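Local coordinates for protein spectinomycin 9-adenylyltransferase (Enterococcus faecalis, PDB 6SXJ) that transfers the adenylyl group of ATP to the 9-hydroxyl of spectinomycin, giving bacteria resistance to this antibiotic but not to streptomycin, at residues 13-16 with 17-21; 200-203 with 204-207; 224-227 with 228-232. All coordinates share one frame; numbering follows the deposited sequence.

Overall arrangement
Following the chain from its N terminus shows three local contacts in series, each within one continuous stretch; none nests inside or crosses another, and none closes a long loop. Interaction 1 lies on helix 8-23 of the nucleotidyltransferase domain. Interactions 2 and 3 belong to the C-terminal helical part, where 200-207 leads into and begins helix 203-212, while residues 224-232 finish helix 216-229 and run into the turn after it. The centres of interactions 1 and 2 are about 30 Å apart, whereas those of interactions 2 and 3 are about 13 Å apart and the two touch. There Tyr229 packs on Lys203 and Asp204, joining one helix's beginning to the next one's end.

Interaction 1: 13-16 with 17-21; sequences NKVK and KILRK
Val15 and Leu19, one turn apart on helix 8-23, illustrate the amphipathic helix that covers a mixed beta-sheet, here in the nucleotidyltransferase domain. Their side chains lie alongside each other and point the same way, with Val15 CG1 3.7 Å from Leu19 CD1. This is the buried side: Val15 also rests on Phe49, Ile85 and Leu87, and Leu19 on Leu27, Thr30, Val51 and Leu87, so the pair spans three strands of the sheet. Val15 turns CG1 toward its own carbonyl side (chi1 171°), which sends this methyl along the helix to Leu19. Ile18 borders the core beside Ile72, with Ile18 CG1 3.1 Å from Lys14 O, the carbonyl that also accepts the Ile18 N-H.

The backbone beneath is regular, with Leu19 N bonded to Val15 O at 3.1 Å and a nearly straight N-H...O angle of 170°. Ile18 N reaches Lys14 O at 2.9 Å, and Lys17 and Arg20 repeat the same i to i+4 pattern.

The solvent side is looser and made of long polar chains. Lys14, Lys17 and Arg20 are exposed; Arg20 leans on Leu27 and Tyr145. Lys17 runs its methylene groups past Asn13, crossing it at a slant. The last torsion is bent (chi4 -61°), leaving Lys17 NZ 4.3 Å from Asn13 OD1, while the nearer Lys17 CE stands 3.0 Å from Asn13 OD1.

Interaction 2: 200-203 with 204-207; sequences IIPK and DIAG
Ala206 N donates to Pro202 O at 2.8 Å. Gly207 N donates to Lys203 O at 2.7 Å, with a bent N-H...O angle of 145°. In both, the donor stands almost in line with the acceptor's carbonyl bond. These are the first i to i+4 bonds of helix 203-212, and Pro202 occupies its N-cap. The proline takes part through its carbonyl, while its ring lies against neighbouring side chains: Pro202 CB is 3.8 Å from Asp204 OD2, and Pro202 CD packs more loosely on Ile205 CB.

Asp204 folds its carboxylate back over the start of the helix, because chi1 of 46° sets CG between its own backbone N and carbonyl carbon. Outside the contact, Asp204 OD1 forms a long, weak ion pair with Lys42 NZ.

Outward from the backbone, Ile201 supplies most of the apolar contact. Its CB points toward the helix, and the extended end of the chain carries Ile201 CD1 to within 3.6 Å of Ile205 CG2, the two side chains meeting at a slant. Ile201 CG1 also lies 3.8 Å from Ala206 CB, and both residues pack on Leu193 of helix 181-196. The Ile201 to Ala206 contact, from the residue before the N-cap to one five positions on, matches the hydrophobic staple of helix N termini, here with a small partner and with Ile205 adding a second contact.

Interaction 3: 224-227 with 228-232; sequences LAVR and SYLGE
Arg227 and Glu232 meet across the C-terminal end of helix 216-229, where the chain leaves the helix through a type I beta-turn, residues 228-231. Their salt bridge is the charged component. One carboxylate oxygen, Glu232 OE1, lies at the guanidinium's edge, near its plane, and takes weak bonds from both NE and NH2 of Arg227. The Arg227 NE to Glu232 OE1 distance is 2.8 Å; the Arg227 NH2 separation is shorter than usual and less certain. The two planar groups are turned 42° apart. A bend at chi3 (44°) brings the arginine's end round to the acid.

Backbone bonds finish the helix. Leu230 N is shared between Val226 O at 3.2 Å and, weakly, Arg227 O at 2.9 Å, and Gly231 N closes the turn on Ser228 O at 2.8 Å. Gly231 has a positive phi of 122°, which lets the chain turn and bring Glu232 back beside Arg227.

Packing and neighbours account for the rest. Ser228 OG is hydrogen-bonded to Thr182 OG1, and Val226 and Tyr229 touch helices 181-196 and 203-212. On the exposed side, Leu230 folds over the last turn, with Leu230 CG 3.2 Å from Val226 O and Leu230 CD1 4.3 Å from Val226 CG1.

Interaction 1: 13-16 with 17-21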
loop_
_atom_site.group_PDB
_atom_site.type_symbol
_atom_site.label_atom_id
_atom_site.label_comp_id
_atom_site.label_asym_id
_atom_site.label_seq_id
_atom_site.Cartn_x
_atom_site.Cartn_y
_atom_site.Cartn_z
ATOM N N ASN A 13 -9.616 -13.743 -9.262
ATOM C CA ASN A 13 -10.246 -15.021 -8.952
ATOM C C ASN A 13 -9.226 -16.047 -8.481
ATOM O O ASN A 13 -9.505 -16.827 -7.562
ATOM C CB ASN A 13 -10.995 -15.542 -10.174
ATOM C CG ASN A 13 -12.095 -16.500 -9.803
ATOM O OD1 ASN A 13 -12.007 -17.696 -10.082
ATOM N ND2 ASN A 13 -13.141 -15.982 -9.157
ATOM N N LYS A 14 -8.047 -16.080 -9.106
ATOM C CA LYS A 14 -7.003 -16.997 -8.661
ATOM C C LYS A 14 -6.544 -16.667 -7.244
ATOM O O LYS A 14 -6.259 -17.570 -6.453
ATOM C CB LYS A 14 -5.819 -16.956 -9.628
ATOM C CG LYS A 14 -5.734 -18.156 -10.558
ATOM C CD LYS A 14 -5.281 -17.768 -11.954
ATOM C CE LYS A 14 -5.453 -18.897 -12.962
ATOM N NZ LYS A 14 -4.693 -20.146 -12.543
ATOM N N VAL A 15 -6.486 -15.379 -6.897
ATOM C CA VAL A 15 -6.106 -15.003 -5.535
ATOM C C VAL A 15 -7.125 -15.535 -4.537
ATOM O O VAL A 15 -6.760 -16.054 -3.474
ATOM C CB VAL A 15 -5.952 -13.474 -5.416
ATOM C CG1 VAL A 15 -5.786 -13.066 -3.941
ATOM C CG2 VAL A 15 -4.764 -12.987 -6.248
ATOM N N LYS A 16 -8.417 -15.415 -4.863
ATOM C CA LYS A 16 -9.463 -15.889 -3.958
ATOM C C LYS A 16 -9.351 -17.388 -3.723
ATOM O O LYS A 16 -9.512 -17.865 -2.593
ATOM C CB LYS A 16 -10.844 -15.556 -4.524
ATOM C CG LYS A 16 -11.068 -14.090 -4.844
ATOM C CD LYS A 16 -12.281 -13.906 -5.768
ATOM C CE LYS A 16 -13.502 -14.666 -5.278
ATOM N NZ LYS A 16 -14.702 -14.415 -6.149
ATOM N N LYS A 17 -9.082 -18.147 -4.780
ATOM C CA LYS A 17 -9.043 -19.598 -4.646
ATOM C C LYS A 17 -7.764 -20.053 -3.960
ATOM O O LYS A 17 -7.791 -20.994 -3.153
ATOM C CB LYS A 17 -9.202 -20.239 -6.021
ATOM C CG LYS A 17 -10.588 -19.956 -6.636
ATOM C CD LYS A 17 -10.649 -20.303 -8.112
ATOM C CE LYS A 17 -12.093 -20.342 -8.620
ATOM N NZ LYS A 17 -12.919 -21.365 -7.921
ATOM N N ILE A 18 -6.643 -19.386 -4.243
ATOM C CA ILE A 18 -5.416 -19.675 -3.501
ATOM C C ILE A 18 -5.685 -19.575 -2.010
ATOM O O ILE A 18 -5.442 -20.516 -1.243
ATOM C CB ILE A 18 -4.282 -18.725 -3.923
ATOM C CG1 ILE A 18 -3.768 -19.099 -5.313
ATOM C CG2 ILE A 18 -3.135 -18.780 -2.898
ATOM C CD1 ILE A 18 -3.151 -17.935 -6.051
ATOM N N LEU A 19 -6.204 -18.426 -1.573
ATOM C CA LEU A 19 -6.380 -18.207 -0.143
ATOM C C LEU A 19 -7.318 -19.241 0.453
ATOM O O LEU A 19 -7.117 -19.702 1.581
ATOM C CB LEU A 19 -6.902 -16.793 0.108
ATOM C CG LEU A 19 -5.926 -15.659 -0.233
ATOM C CD1 LEU A 19 -6.703 -14.401 -0.566
ATOM C CD2 LEU A 19 -4.959 -15.432 0.926
ATOM N N ARG A 20 -8.349 -19.620 -0.304
ATOM C CA ARG A 20 -9.333 -20.572 0.191
ATOM C C ARG A 20 -8.762 -21.982 0.231
ATOM O O ARG A 20 -8.896 -22.691 1.236
ATOM C CB ARG A 20 -10.574 -20.515 -0.695
ATOM C CG ARG A 20 -11.576 -19.497 -0.241
ATOM C CD ARG A 20 -12.741 -20.197 0.405
ATOM N NE ARG A 20 -13.862 -20.297 -0.517
ATOM C CZ ARG A 20 -14.821 -21.208 -0.432
ATOM N NH1 ARG A 20 -14.799 -22.112 0.537
ATOM N NH2 ARG A 20 -15.805 -21.208 -1.313
ATOM N N LYS A 21 -8.128 -22.408 -0.859
ATOM C CA LYS A 21 -7.610 -23.769 -0.913
ATOM C C LYS A 21 -6.583 -24.015 0.188
ATOM O O LYS A 21 -6.559 -25.093 0.791
ATOM C CB LYS A 21 -6.997 -24.042 -2.287
ATOM C CG LYS A 21 -6.359 -25.422 -2.413
ATOM C CD LYS A 21 -5.798 -25.658 -3.810
ATOM C CE LYS A 21 -5.516 -27.139 -4.059
ATOM N NZ LYS A 21 -5.007 -27.835 -2.838
#

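Interaction 2: 200-203 with 204-207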
loop_
_atom_site.group_PDB
_atom_site.type_symbol
_atom_site.label_atom_id
_atom_site.label_comp_id
_atom_site.label_asym_id
_atom_site.label_seq_id
_atom_site.Cartn_x
_atom_site.Cartn_y
_atom_site.Cartn_z
ATOM N N ILE A 200 -7.915 9.486 1.628
ATOM C CA ILE A 200 -6.766 9.016 0.864
ATOM C C ILE A 200 -7.136 9.037 -0.610
ATOM O O ILE A 200 -8.288 8.785 -0.977
ATOM C CB ILE A 200 -6.335 7.605 1.306
ATOM C CG1 ILE A 200 -5.801 7.640 2.735
ATOM C CG2 ILE A 200 -5.275 7.049 0.362
ATOM C CD1 ILE A 200 -5.608 6.273 3.345
ATOM N N ILE A 201 -6.163 9.345 -1.464
ATOM C CA ILE A 201 -6.402 9.360 -2.906
ATOM C C ILE A 201 -5.151 8.885 -3.639
ATOM O O ILE A 201 -4.087 8.741 -3.017
ATOM C CB ILE A 201 -6.834 10.754 -3.394
ATOM C CG1 ILE A 201 -5.611 11.636 -3.660
ATOM C CG2 ILE A 201 -7.762 11.428 -2.387
ATOM C CD1 ILE A 201 -5.961 13.041 -4.119
ATOM N N PRO A 202 -5.222 8.650 -4.949
ATOM C CA PRO A 202 -4.070 8.089 -5.663
ATOM C C PRO A 202 -2.953 9.107 -5.814
ATOM O O PRO A 202 -3.164 10.321 -5.789
ATOM C CB PRO A 202 -4.639 7.687 -7.032
ATOM C CG PRO A 202 -6.142 7.860 -6.932
ATOM C CD PRO A 202 -6.370 8.869 -5.848
ATOM N N LYS A 203 -1.740 8.579 -5.992
ATOM C CA LYS A 203 -0.557 9.430 -6.039
ATOM C C LYS A 203 -0.657 10.458 -7.160
ATOM O O LYS A 203 -0.498 11.663 -6.929
ATOM C CB LYS A 203 0.699 8.574 -6.218
ATOM C CG LYS A 203 0.878 7.482 -5.186
ATOM C CD LYS A 203 2.033 6.561 -5.571
ATOM C CE LYS A 203 3.100 6.528 -4.491
ATOM N NZ LYS A 203 4.374 5.922 -4.974
ATOM N N ASP A 204 -0.915 9.998 -8.387
ATOM C CA ASP A 204 -0.893 10.913 -9.523
ATOM C C ASP A 204 -1.927 12.024 -9.368
ATOM O O ASP A 204 -1.679 13.159 -9.787
ATOM C CB ASP A 204 -1.105 10.143 -10.832
ATOM C CG ASP A 204 -2.242 9.139 -10.753
ATOM O OD1 ASP A 204 -3.163 9.232 -11.590
ATOM O OD2 ASP A 204 -2.211 8.255 -9.871
ATOM N N ILE A 205 -3.073 11.738 -8.750
ATOM C CA ILE A 205 -4.065 12.789 -8.544
ATOM C C ILE A 205 -3.661 13.682 -7.380
ATOM O O ILE A 205 -3.895 14.897 -7.403
ATOM C CB ILE A 205 -5.463 12.183 -8.323
ATOM C CG1 ILE A 205 -6.054 11.698 -9.647
ATOM C CG2 ILE A 205 -6.393 13.214 -7.678
ATOM C CD1 ILE A 205 -5.265 10.592 -10.302
ATOM N N ALA A 206 -3.074 13.093 -6.333
ATOM C CA ALA A 206 -2.566 13.892 -5.224
ATOM C C ALA A 206 -1.421 14.791 -5.673
ATOM O O ALA A 206 -1.269 15.904 -5.159
ATOM C CB ALA A 206 -2.114 12.983 -4.080
ATOM N N GLY A 207 -0.624 14.337 -6.642
ATOM C CA GLY A 207 0.505 15.137 -7.093
ATOM C C GLY A 207 0.080 16.432 -7.757
ATOM O O GLY A 207 0.623 17.502 -7.467
#

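Interaction 3: 224-227 with 228-232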
loop_
_atom_site.group_PDB
_atom_site.type_symbol
_atom_site.label_atom_id
_atom_site.label_comp_id
_atom_site.label_asym_id
_atom_site.label_seq_id
_atom_site.Cartn_x
_atom_site.Cartn_y
_atom_site.Cartn_z
ATOM N N LEU A 224 6.696 16.806 -12.710
ATOM C CA LEU A 224 7.639 15.901 -13.357
ATOM C C LEU A 224 7.678 14.541 -12.671
ATOM O O LEU A 224 8.151 13.570 -13.273
ATOM C CB LEU A 224 9.034 16.529 -13.390
ATOM C CG LEU A 224 9.287 17.299 -14.692
ATOM C CD1 LEU A 224 8.698 18.711 -14.611
ATOM C CD2 LEU A 224 10.768 17.347 -15.041
ATOM N N ALA A 225 7.178 14.448 -11.435
ATOM C CA ALA A 225 7.043 13.152 -10.779
ATOM C C ALA A 225 5.796 12.414 -11.262
ATOM O O ALA A 225 5.820 11.189 -11.426
ATOM C CB ALA A 225 7.000 13.334 -9.260
ATOM N N VAL A 226 4.699 13.142 -11.498
ATOM C CA VAL A 226 3.489 12.514 -12.027
ATOM C C VAL A 226 3.812 11.751 -13.308
ATOM O O VAL A 226 3.448 10.581 -13.468
ATOM C CB VAL A 226 2.395 13.570 -12.265
ATOM C CG1 VAL A 226 1.177 12.935 -12.927
ATOM C CG2 VAL A 226 2.016 14.247 -10.958
ATOM N N ARG A 227 4.516 12.408 -14.232
ATOM C CA ARG A 227 4.812 11.795 -15.524
ATOM C C ARG A 227 5.560 10.477 -15.354
ATOM O O ARG A 227 5.177 9.454 -15.935
ATOM C CB ARG A 227 5.622 12.768 -16.384
ATOM C CG ARG A 227 4.887 14.054 -16.744
ATOM C CD ARG A 227 5.844 15.173 -17.137
ATOM N NE ARG A 227 6.912 14.721 -18.026
ATOM C CZ ARG A 227 7.814 15.525 -18.584
ATOM N NH1 ARG A 227 7.781 16.830 -18.348
ATOM N NH2 ARG A 227 8.751 15.025 -19.380
ATOM N N SER A 228 6.637 10.481 -14.563
ATOM C CA SER A 228 7.416 9.260 -14.364
ATOM C C SER A 228 6.554 8.141 -13.790
ATOM O O SER A 228 6.672 6.981 -14.204
ATOM C CB SER A 228 8.607 9.547 -13.448
ATOM O OG SER A 228 9.156 8.354 -12.913
ATOM N N TYR A 229 5.670 8.474 -12.843
ATOM C CA TYR A 229 4.764 7.477 -12.279
ATOM C C TYR A 229 3.896 6.841 -13.358
ATOM O O TYR A 229 3.493 5.678 -13.227
ATOM C CB TYR A 229 3.904 8.129 -11.190
ATOM C CG TYR A 229 2.800 7.251 -10.640
ATOM C CD1 TYR A 229 3.089 6.156 -9.833
ATOM C CD2 TYR A 229 1.467 7.523 -10.922
ATOM C CE1 TYR A 229 2.082 5.353 -9.333
ATOM C CE2 TYR A 229 0.453 6.726 -10.429
ATOM C CZ TYR A 229 0.765 5.643 -9.634
ATOM O OH TYR A 229 -0.247 4.852 -9.142
ATOM N N LEU A 230 3.611 7.577 -14.435
ATOM C CA LEU A 230 2.854 7.060 -15.565
ATOM C C LEU A 230 3.758 6.551 -16.684
ATOM O O LEU A 230 3.306 6.420 -17.827
ATOM C CB LEU A 230 1.903 8.133 -16.097
ATOM C CG LEU A 230 1.136 8.925 -15.037
ATOM C CD1 LEU A 230 0.079 9.822 -15.676
ATOM C CD2 LEU A 230 0.492 7.990 -14.021
ATOM N N GLY A 231 5.022 6.263 -16.377
ATOM C CA GLY A 231 5.920 5.644 -17.334
ATOM C C GLY A 231 7.175 6.441 -17.617
ATOM O O GLY A 231 8.292 5.959 -17.401
ATOM N N GLU A 232 6.989 7.672 -18.093
ATOM C CA GLU A 232 8.065 8.541 -18.557
ATOM C C GLU A 232 9.382 8.382 -17.807
ATOM O O GLU A 232 9.411 8.376 -16.574
ATOM C CB GLU A 232 7.601 9.998 -18.455
ATOM C CG GLU A 232 8.050 10.915 -19.570
ATOM C CD GLU A 232 7.021 11.992 -19.867
ATOM O OE1 GLU A 232 7.419 13.093 -20.306
ATOM O OE2 GLU A 232 5.813 11.737 -19.656
#